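Local coordinates for protein putative NAD(P)H-flavin oxidoreductase (Streptococcus pyogenes serotype M1, PDB 2HAY) that binds flavin mononucleotide as a member of the nitroreductase family and probably works as an NAD(P)H-dependent oxidoreductase, at residues B[120-123]-B[124-127]; B[136-139]-B[140-144]; B[203-206]-B[207-210]. All blocks are in the same frame, centred on the assembly; numbering follows the deposited sequence.

Interaction 1. Residues B[120-123]-B[124-127]. With SO4 (sulfate ion), chain G.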
# COMPACT_ATOMS: atom_id res chain seq x y z
N LEU B 120 8.35 -21.84 -9.03
CA LEU B 120 9.41 -20.97 -9.56
C LEU B 120 9.16 -20.61 -11.02
O LEU B 120 9.43 -19.47 -11.45
CB LEU B 120 10.79 -21.59 -9.37
CG LEU B 120 11.30 -21.61 -7.92
CD1 LEU B 120 12.67 -22.30 -7.85
CD2 LEU B 120 11.39 -20.21 -7.38
N LYS B 121 8.61 -21.57 -11.76
CA LYS B 121 8.26 -21.38 -13.16
C LYS B 121 7.13 -20.38 -13.36
O LYS B 121 7.16 -19.59 -14.30
CB LYS B 121 7.89 -22.73 -13.78
CG LYS B 121 8.13 -22.81 -15.26
CD LYS B 121 8.51 -24.25 -15.64
CE LYS B 121 9.44 -24.28 -16.85
NZ LYS B 121 10.70 -25.07 -16.57
N LEU B 122 6.13 -20.42 -12.49
CA LEU B 122 5.09 -19.39 -12.47
C LEU B 122 5.64 -18.02 -12.08
O LEU B 122 5.26 -16.99 -12.65
CB LEU B 122 3.98 -19.75 -11.48
CG LEU B 122 2.57 -19.72 -12.08
CD1 LEU B 122 1.56 -19.93 -10.96
CD2 LEU B 122 2.30 -18.42 -12.90
N TYR B 123 6.50 -18.01 -11.07
CA TYR B 123 7.05 -16.72 -10.61
C TYR B 123 7.92 -16.14 -11.71
O TYR B 123 7.97 -14.93 -11.86
CB TYR B 123 7.83 -16.86 -9.30
CG TYR B 123 7.00 -17.29 -8.10
CD1 TYR B 123 7.62 -17.82 -6.97
CD2 TYR B 123 5.61 -17.20 -8.10
CE1 TYR B 123 6.88 -18.23 -5.87
CE2 TYR B 123 4.85 -17.59 -7.00
CZ TYR B 123 5.51 -18.11 -5.89
OH TYR B 123 4.78 -18.52 -4.79
N GLU B 124 8.55 -17.00 -12.49
CA GLU B 124 9.35 -16.58 -13.63
C GLU B 124 8.51 -15.87 -14.70
O GLU B 124 8.82 -14.75 -15.10
CB GLU B 124 10.13 -17.75 -14.26
CG GLU B 124 10.97 -17.31 -15.48
CD GLU B 124 11.88 -18.38 -16.03
OE1 GLU B 124 11.93 -19.49 -15.44
OE2 GLU B 124 12.55 -18.13 -17.07
N SER B 125 7.44 -16.51 -15.17
CA SER B 125 6.59 -15.88 -16.18
C SER B 125 5.90 -14.66 -15.60
O SER B 125 5.68 -13.69 -16.32
CB SER B 125 5.57 -16.84 -16.80
OG SER B 125 4.71 -17.38 -15.81
N PHE B 126 5.57 -14.71 -14.31
CA PHE B 126 4.99 -13.57 -13.61
C PHE B 126 5.91 -12.34 -13.69
O PHE B 126 5.45 -11.24 -14.01
CB PHE B 126 4.69 -13.92 -12.15
CG PHE B 126 4.25 -12.74 -11.31
CD1 PHE B 126 5.04 -12.29 -10.25
CD2 PHE B 126 3.03 -12.09 -11.57
CE1 PHE B 126 4.62 -11.20 -9.45
CE2 PHE B 126 2.60 -11.00 -10.80
CZ PHE B 126 3.38 -10.55 -9.74
N GLN B 127 7.20 -12.51 -13.42
CA GLN B 127 8.15 -11.38 -13.48
C GLN B 127 8.57 -10.99 -14.90
O GLN B 127 8.84 -9.82 -15.16
CB GLN B 127 9.39 -11.66 -12.63
CG GLN B 127 9.09 -11.73 -11.11
CD GLN B 127 10.36 -11.65 -10.28
OE1 GLN B 127 11.46 -11.86 -10.78
NE2 GLN B 127 10.20 -11.33 -9.00
S SO4 G . 0.56 -17.77 -4.97
O1 SO4 G . 1.52 -18.64 -5.72
O2 SO4 G . 0.56 -16.43 -5.71
O3 SO4 G . -0.88 -18.46 -4.97
O4 SO4 G . 1.05 -17.54 -3.46
O HOH W 1 11.93 -20.52 -12.93
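The backbone N of E124 donates to L120 O (2.8 Å), one helical turn back. The E124 side chain has CG anti to its own N (chi1 180°) and runs on extended, and a water joins it to the same carbonyl. The water donates to E124 OE1 (2.7 Å) and weakly to L120 O, so one carbonyl serves a backbone N-H and a water. The other carboxylate oxygen, OE2, forms a salt bridge with K128, one turn on.

The OG of S125 sits between the backbone N and the carbonyl carbon (chi1 60°). S125 OG lies 3.2 Å from L122 O, where a hydrogen bond is possible but not settled. CD2 of L122 lies 3.9 Å from the same OG. F126 N donates to L122 O at 2.8 Å.

Y123 and F126 leave the helix in different directions. The phenol of Y123 lies against I101 and L105 of helix 99-106. A sulfate, probably from the crystallisation liquor, sits at the edge of its ring, and the bond from OH is weak at best. The F126 ring leads away from the turn and packs on M131 and on E170 of the second subunit. Q127 N donates to Y123 O at 3.0 Å, and its amide NE2 binds A94 O. Successive i to i+4 bonds of this kind are the pattern of an alpha-helix, here helix 116-130 of the nitroreductase fold.

Interaction 2. Residues B[136-139]-B[140-144]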
# COMPACT_ATOMS: atom_id res chain seq x y z
N ASN B 136 14.98 -5.95 -14.51
CA ASN B 136 14.89 -4.53 -14.28
C ASN B 136 14.93 -4.24 -12.78
O ASN B 136 13.88 -4.11 -12.16
CB ASN B 136 13.58 -4.03 -14.89
CG ASN B 136 13.44 -2.54 -14.84
OD1 ASN B 136 14.03 -1.87 -14.01
ND2 ASN B 136 12.64 -2.00 -15.74
N PRO B 137 16.13 -4.17 -12.18
CA PRO B 137 16.27 -4.06 -10.71
C PRO B 137 15.48 -2.91 -10.04
O PRO B 137 15.01 -3.09 -8.92
CB PRO B 137 17.78 -3.89 -10.51
CG PRO B 137 18.39 -4.55 -11.75
CD PRO B 137 17.44 -4.24 -12.86
N ARG B 138 15.35 -1.78 -10.72
CA ARG B 138 14.55 -0.64 -10.22
C ARG B 138 13.07 -1.02 -10.10
O ARG B 138 12.42 -0.71 -9.08
CB ARG B 138 14.73 0.59 -11.12
CG ARG B 138 13.67 1.72 -10.97
CD ARG B 138 13.79 2.38 -9.64
NE ARG B 138 12.82 3.44 -9.38
CZ ARG B 138 13.07 4.74 -9.50
NH1 ARG B 138 14.26 5.17 -9.96
NH2 ARG B 138 12.13 5.61 -9.19
N ALA B 139 12.55 -1.67 -11.14
CA ALA B 139 11.16 -2.15 -11.14
C ALA B 139 10.94 -3.20 -10.04
O ALA B 139 9.92 -3.23 -9.39
CB ALA B 139 10.75 -2.71 -12.54
N LEU B 140 11.92 -4.06 -9.85
CA LEU B 140 11.83 -5.13 -8.85
C LEU B 140 11.79 -4.55 -7.46
O LEU B 140 11.07 -5.05 -6.59
CB LEU B 140 13.07 -6.00 -8.99
CG LEU B 140 13.03 -7.45 -9.49
CD1 LEU B 140 11.75 -7.90 -10.09
CD2 LEU B 140 14.22 -7.78 -10.33
N PHE B 141 12.60 -3.52 -7.23
CA PHE B 141 12.62 -2.83 -5.97
C PHE B 141 11.29 -2.14 -5.74
O PHE B 141 10.73 -2.18 -4.63
CB PHE B 141 13.78 -1.81 -5.87
CG PHE B 141 13.71 -0.99 -4.62
CD1 PHE B 141 14.06 -1.57 -3.38
CD2 PHE B 141 13.18 0.30 -4.64
CE1 PHE B 141 13.93 -0.88 -2.22
CE2 PHE B 141 13.04 1.03 -3.45
CZ PHE B 141 13.44 0.44 -2.23
N ASP B 142 10.79 -1.46 -6.78
CA ASP B 142 9.53 -0.73 -6.67
C ASP B 142 8.39 -1.71 -6.40
O ASP B 142 7.46 -1.41 -5.66
CB ASP B 142 9.29 0.15 -7.91
CG ASP B 142 10.01 1.50 -7.82
OD1 ASP B 142 10.29 1.98 -6.70
OD2 ASP B 142 10.28 2.13 -8.87
N TRP B 143 8.52 -2.94 -6.93
CA TRP B 143 7.56 -3.97 -6.61
C TRP B 143 7.55 -4.40 -5.14
O TRP B 143 6.47 -4.51 -4.53
CB TRP B 143 7.78 -5.17 -7.52
CG TRP B 143 6.94 -6.35 -7.20
CD1 TRP B 143 5.58 -6.45 -7.29
CD2 TRP B 143 7.42 -7.63 -6.75
NE1 TRP B 143 5.17 -7.72 -6.95
CE2 TRP B 143 6.28 -8.47 -6.61
CE3 TRP B 143 8.69 -8.16 -6.48
CZ2 TRP B 143 6.37 -9.81 -6.18
CZ3 TRP B 143 8.79 -9.49 -6.06
CH2 TRP B 143 7.62 -10.31 -5.91
N THR B 144 8.71 -4.66 -4.54
CA THR B 144 8.71 -4.92 -3.10
C THR B 144 8.31 -3.70 -2.28
O THR B 144 7.62 -3.84 -1.24
CB THR B 144 10.06 -5.50 -2.59
OG1 THR B 144 11.11 -4.57 -2.90
CG2 THR B 144 10.35 -6.82 -3.28
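R138 and D142 form a salt bridge one helical turn apart. NE of R138 donates to OD2 of D142 at 2.9 Å with a fairly straight N-H (161°). The oxygen lies at the guanidinium edge, near its plane, but the donor comes from above the carboxylate plane, and the two flat groups stand 75° apart. The R138 chain bends at chi2 (67°), which turns NE toward D142. This pair is held tightly at the subunit interface. D142 OD1 binds K146 of the second subunit, and R138 NH1 binds D132 O of that subunit.

The stretch is the N-terminal start of helix 137-162. N136 is its N-cap: OD1 accepts from A139 N at 3.2 Å, with the donor above the amide plane. The first backbone bond follows, L140 N to N136 O at 3.0 Å.

The packed inner side holds L140 and W143, which touch Q127 of helix 116-130. W143 N donates to A139 O (2.8 Å), and its indole NE1 binds E170 of the second subunit. The looser side is at P137. P137 is exposed, and its CB is directed away from the next turn. P137 O accepts from F141 N (3.0 Å).

Interaction 3. Residues B[203-206]-B[207-210]. With SO4 (sulfate ion), chain H.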
# COMPACT_ATOMS: atom_id res chain seq x y z
N ARG B 203 -1.61 14.26 18.01
CA ARG B 203 -1.61 15.59 17.43
C ARG B 203 -1.53 16.63 18.55
O ARG B 203 -2.15 16.48 19.60
CB ARG B 203 -2.85 15.80 16.58
CG ARG B 203 -4.15 15.94 17.39
CD ARG B 203 -5.35 16.02 16.49
NE ARG B 203 -5.47 14.80 15.68
CZ ARG B 203 -6.43 14.58 14.79
NH1 ARG B 203 -7.36 15.49 14.58
NH2 ARG B 203 -6.46 13.43 14.12
N LEU B 204 -0.74 17.67 18.31
CA LEU B 204 -0.72 18.85 19.17
C LEU B 204 -2.12 19.46 19.21
O LEU B 204 -2.64 19.75 20.28
CB LEU B 204 0.31 19.85 18.64
CG LEU B 204 0.73 21.04 19.49
CD1 LEU B 204 1.28 20.61 20.85
CD2 LEU B 204 1.75 21.88 18.72
N ARG B 205 -2.72 19.65 18.03
CA ARG B 205 -4.12 20.09 17.90
C ARG B 205 -4.74 19.64 16.56
O ARG B 205 -4.01 19.21 15.65
CB ARG B 205 -4.23 21.62 18.07
CG ARG B 205 -4.04 22.47 16.80
CD ARG B 205 -2.59 22.62 16.38
NE ARG B 205 -2.37 23.85 15.63
CZ ARG B 205 -2.58 24.00 14.31
NH1 ARG B 205 -3.03 22.98 13.58
NH2 ARG B 205 -2.33 25.16 13.73
N ASP B 206 -6.06 19.74 16.43
CA ASP B 206 -6.74 19.43 15.16
C ASP B 206 -6.38 20.51 14.12
O ASP B 206 -6.05 21.63 14.49
CB ASP B 206 -8.27 19.38 15.35
CG ASP B 206 -8.72 18.42 16.48
OD1 ASP B 206 -8.40 17.22 16.46
OD2 ASP B 206 -9.44 18.88 17.39
N PRO B 207 -6.37 20.07 12.89
CA PRO B 207 -5.94 20.87 11.76
C PRO B 207 -6.91 21.94 11.63
O PRO B 207 -8.02 21.80 12.09
CB PRO B 207 -6.10 19.90 10.60
CG PRO B 207 -7.05 18.95 11.05
CD PRO B 207 -6.78 18.74 12.46
N LYS B 208 -6.49 23.01 11.01
CA LYS B 208 -7.36 24.10 10.65
C LYS B 208 -8.15 23.72 9.42
O LYS B 208 -9.37 23.74 9.43
CB LYS B 208 -6.49 25.30 10.30
CG LYS B 208 -6.25 26.25 11.44
CD LYS B 208 -4.79 26.55 11.59
CE LYS B 208 -4.57 27.67 12.54
NZ LYS B 208 -3.23 27.55 13.15
N HIS B 209 -7.44 23.38 8.36
CA HIS B 209 -8.03 23.08 7.04
C HIS B 209 -8.53 21.63 6.98
O HIS B 209 -7.72 20.71 6.85
CB HIS B 209 -7.03 23.36 5.91
CG HIS B 209 -6.38 24.70 5.99
ND1 HIS B 209 -7.09 25.88 6.08
CD2 HIS B 209 -5.07 25.06 5.98
CE1 HIS B 209 -6.26 26.90 6.14
NE2 HIS B 209 -5.02 26.43 6.09
N ALA B 210 -9.85 21.46 7.07
CA ALA B 210 -10.48 20.13 6.97
C ALA B 210 -10.04 19.30 5.74
O ALA B 210 -9.65 19.83 4.69
CB ALA B 210 -12.02 20.25 7.03
S SO4 H . -3.04 22.58 9.69
O1 SO4 H . -1.80 21.92 9.28
O2 SO4 H . -2.81 24.02 9.76
O3 SO4 H . -4.11 22.31 8.73
O4 SO4 H . -3.44 22.09 11.01
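R205 and K208 bring their side chains together beside a sulfate. CB and CG of R205 lead away from a backbone in loop conformation. CG lies between the backbone N and the carbonyl carbon (chi1 88°). The bend at chi2 (-77°) turns the end of the chain toward the tip of K208. CB, CG, CD and NE meet no atom of 207-210 closely. Contact begins at CZ, which lies 3.8 Å from NZ of K208. From there the guanidinium splits its work. NH1 faces the sulfate, whose O4 is modelled too close to P207, so bonds to that oxygen are less certain. With that reserve, NH1 donates to sulfate O4 at 2.8 Å, with the oxygen at the guanidinium edge, near its plane. NH2 points to the lysine and lies 3.5 Å from K208 CD.

The model puts NZ of K208 2.6 Å from NH2 of R205. Both are donors, so no hydrogen bond is claimed and the placement is doubtful. The nearby sulfate probably offsets part of their charge. The backbone N of K208 makes a similarly uncertain bond to sulfate O4 at 3.2 Å and a weak one to O3. The ion probably comes from the crystallisation liquor.

R203 and D206 form a salt bridge within 203-206. NH1 of R203 donates to OD1 of D206 at 2.8 Å, using the anti lone pair of that oxygen. The same NH1 lies 3.9 Å from CD of P207. NH2 of R203 turns to D165 in a salt bridge and to the carbonyl of F18.

The stretch lies in the loop between strand 192-201 and strand 220-223. Through R203 this surface loop is tied to D165 at the start of strand 165-169 and to F18 at the end of helix 6-18.

In the fold
Interactions 1 and 2 lie on consecutive helices, 116-130 and 137-162, with centres about 15 Å apart. They touch directly: NE2 of Q127 is 3.7 Å from CZ3 of W143, and CE1 of F126 is 3.9 Å from CZ2 of W143. Both reach the second subunit, and the side chains of F126 and W143 each lie about 6 Å from a bound FMN. Interaction 3 sits on the opposite side of the chain's centre, about 47 Å from interaction 1 and 37 Å from interaction 2 between centres. The side chain of P207 is likewise about 7 Å from a bound FMN, and that of R203 about 4 Å from that of FMN-binding T20.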